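PDB 2FHD: DNA repair protein rhp9/CRB2 from Schizosaccharomyces pombe, which probably recognises methylated histone H4 through its tandem tudor domains, as part of DNA repair. Local coordinates for residues Lys84-Thr89 / Asn103-Leu108. Sequence-based numbering, arbitrary orientation.
Sequences KTFRST and NDMVIL
Phe86 and Met105, a selenomethionine here, face each other across an antiparallel strand pair whose regular pairing is broken by a classic beta bulge. In the backbone, Phe86 O takes two N-H groups at once, from Asp104 N at 3.1 Å and from Met105 N at 3.0 Å, so Asp104, just before the strand, and Met105, its first residue, both face Phe86. Phe86 N answers to Met105 O, and Ile107 N reaches Lys84 O at 2.9 Å in a nearly straight bond.

Apolar contacts gather on the face of the sheet that carries Phe86, Met105 and Ile107. In Phe86, chi1 of 67° sets CG between the backbone N and the carbonyl carbon, and Met105 CB lies over one face of the ring, 3.7 Å from the Phe86 ring centroid in a CH-pi contact, displaced toward CZ. Ile107 CG1 meets the ring edge in plane, 3.9 Å from Phe86 CE1. An alanine in place of Phe86 would probably leave Met105 CB and Ile107 CG1 without their aromatic partner and open a gap on this face. On the other face, Thr85 CG2 packs against Val106 CG2 at 3.8 Å.

The polar side-chain contact lies beyond the bulge, where Ser88 OG donates to Asp104 OD2 at 2.5 Å. A weak bond from Ser88 N reaches the same carboxylate oxygen.

Within the SH3-like barrel of the second tudor domain, strand 105-110 runs between 80-86 and 113-118, with Val106 packing on Val117, while Arg87 bonds to Glu91 O and Asn102 O in the connecting loop.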
loop_
_atom_site.group_PDB
_atom_site.type_symbol
_atom_site.label_atom_id
_atom_site.label_comp_id
_atom_site.label_asym_id
_atom_site.label_seq_id
_atom_site.Cartn_x
_atom_site.Cartn_y
_atom_site.Cartn_z
ATOM N N LYS A 84 24.009 23.325 -14.063
ATOM C CA LYS A 84 23.953 23.720 -12.643
ATOM C C LYS A 84 22.592 23.402 -12.074
ATOM O O LYS A 84 21.600 23.492 -12.764
ATOM C CB LYS A 84 24.248 25.235 -12.492
ATOM C CG LYS A 84 24.189 25.800 -11.037
ATOM C CD LYS A 84 24.935 27.144 -10.798
ATOM C CE LYS A 84 26.425 26.903 -10.345
ATOM N NZ LYS A 84 26.457 26.271 -8.914
ATOM N N THR A 85 22.510 22.992 -10.826
ATOM C CA THR A 85 21.214 22.823 -10.160
ATOM C C THR A 85 21.118 23.984 -9.131
ATOM O O THR A 85 22.167 24.483 -8.625
ATOM C CB THR A 85 21.196 21.504 -9.360
ATOM O OG1 THR A 85 22.360 21.544 -8.544
ATOM C CG2 THR A 85 21.283 20.223 -10.269
ATOM N N PHE A 86 19.889 24.422 -8.845
ATOM C CA PHE A 86 19.672 25.452 -7.899
ATOM C C PHE A 86 18.295 25.334 -7.287
ATOM O O PHE A 86 17.470 24.590 -7.794
ATOM C CB PHE A 86 19.950 26.842 -8.552
ATOM C CG PHE A 86 18.979 27.239 -9.631
ATOM C CD1 PHE A 86 19.216 26.908 -10.948
ATOM C CD2 PHE A 86 17.834 27.990 -9.332
ATOM C CE1 PHE A 86 18.357 27.323 -11.964
ATOM C CE2 PHE A 86 16.956 28.420 -10.357
ATOM C CZ PHE A 86 17.211 28.043 -11.707
ATOM N N ARG A 87 18.067 26.044 -6.170
ATOM C CA ARG A 87 16.744 26.198 -5.596
ATOM C C ARG A 87 16.053 27.566 -5.956
ATOM O O ARG A 87 16.532 28.658 -5.621
ATOM C CB ARG A 87 16.808 25.938 -4.071
ATOM C CG ARG A 87 15.433 25.761 -3.433
ATOM C CD ARG A 87 15.497 25.691 -1.911
ATOM N NE ARG A 87 14.663 24.539 -1.597
ATOM C CZ ARG A 87 13.370 24.565 -1.265
ATOM N NH1 ARG A 87 12.710 25.725 -1.072
ATOM N NH2 ARG A 87 12.763 23.400 -1.043
ATOM N N SER A 88 14.921 27.485 -6.637
ATOM C CA SER A 88 14.281 28.663 -7.183
ATOM C C SER A 88 13.482 29.421 -6.142
ATOM O O SER A 88 12.976 30.494 -6.410
ATOM C CB SER A 88 13.312 28.312 -8.322
ATOM O OG SER A 88 12.138 27.727 -7.774
ATOM N N THR A 89 13.313 28.869 -4.962
ATOM C CA THR A 89 12.370 29.479 -4.061
ATOM C C THR A 89 12.674 29.151 -2.638
ATOM O O THR A 89 13.418 28.219 -2.339
ATOM C CB THR A 89 10.944 29.022 -4.335
ATOM O OG1 THR A 89 10.079 29.776 -3.478
ATOM C CG2 THR A 89 10.828 27.541 -3.988
ATOM N N ASN A 103 17.484 21.128 -4.093
ATOM C CA ASN A 103 17.253 21.819 -5.318
ATOM C C ASN A 103 16.004 21.367 -6.007
ATOM O O ASN A 103 15.532 20.261 -5.913
ATOM C CB ASN A 103 18.438 21.749 -6.335
ATOM C CG ASN A 103 19.748 22.156 -5.713
ATOM O OD1 ASN A 103 19.864 23.272 -5.197
ATOM N ND2 ASN A 103 20.740 21.231 -5.709
ATOM N N ASP A 104 15.636 22.227 -6.895
ATOM C CA ASP A 104 14.368 22.343 -7.494
ATOM C C ASP A 104 14.447 22.395 -9.015
ATOM O O ASP A 104 13.521 21.994 -9.717
ATOM C CB ASP A 104 14.114 23.827 -7.103
ATOM C CG ASP A 104 12.829 24.106 -7.198
ATOM O OD1 ASP A 104 12.185 23.007 -7.174
ATOM O OD2 ASP A 104 12.506 25.245 -7.390
HETATM N N MSE A 105 15.507 23.059 -9.504
HETATM C CA MSE A 105 15.651 23.425 -10.928
HETATM C C MSE A 105 16.983 22.909 -11.418
HETATM O O MSE A 105 17.970 22.861 -10.692
HETATM C CB MSE A 105 15.625 24.962 -11.165
HETATM C CG MSE A 105 14.296 25.628 -10.737
HETATM SE SE MSE A 105 12.921 25.139 -12.043
HETATM C CE MSE A 105 11.288 24.548 -10.823
ATOM N N VAL A 106 17.021 22.554 -12.685
ATOM C CA VAL A 106 18.306 22.276 -13.277
ATOM C C VAL A 106 18.448 22.955 -14.650
ATOM O O VAL A 106 17.511 22.965 -15.451
ATOM C CB VAL A 106 18.551 20.729 -13.337
ATOM C CG1 VAL A 106 17.509 20.076 -14.164
ATOM C CG2 VAL A 106 19.986 20.423 -13.829
ATOM N N ILE A 107 19.616 23.494 -14.909
ATOM C CA ILE A 107 19.987 23.959 -16.239
ATOM C C ILE A 107 20.797 22.862 -17.019
ATOM O O ILE A 107 21.821 22.318 -16.542
ATOM C CB ILE A 107 20.832 25.277 -16.122
ATOM C CG1 ILE A 107 20.132 26.322 -15.268
ATOM C CG2 ILE A 107 21.249 25.807 -17.540
ATOM C CD1 ILE A 107 21.150 27.490 -14.834
ATOM N N LEU A 108 20.302 22.557 -18.213
ATOM C CA LEU A 108 20.748 21.511 -19.132
ATOM C C LEU A 108 21.257 22.124 -20.429
ATOM O O LEU A 108 20.682 23.099 -20.895
ATOM C CB LEU A 108 19.566 20.665 -19.483
ATOM C CG LEU A 108 19.012 19.897 -18.292
ATOM C CD1 LEU A 108 17.873 18.980 -18.734
ATOM C CD2 LEU A 108 20.139 19.093 -17.604
#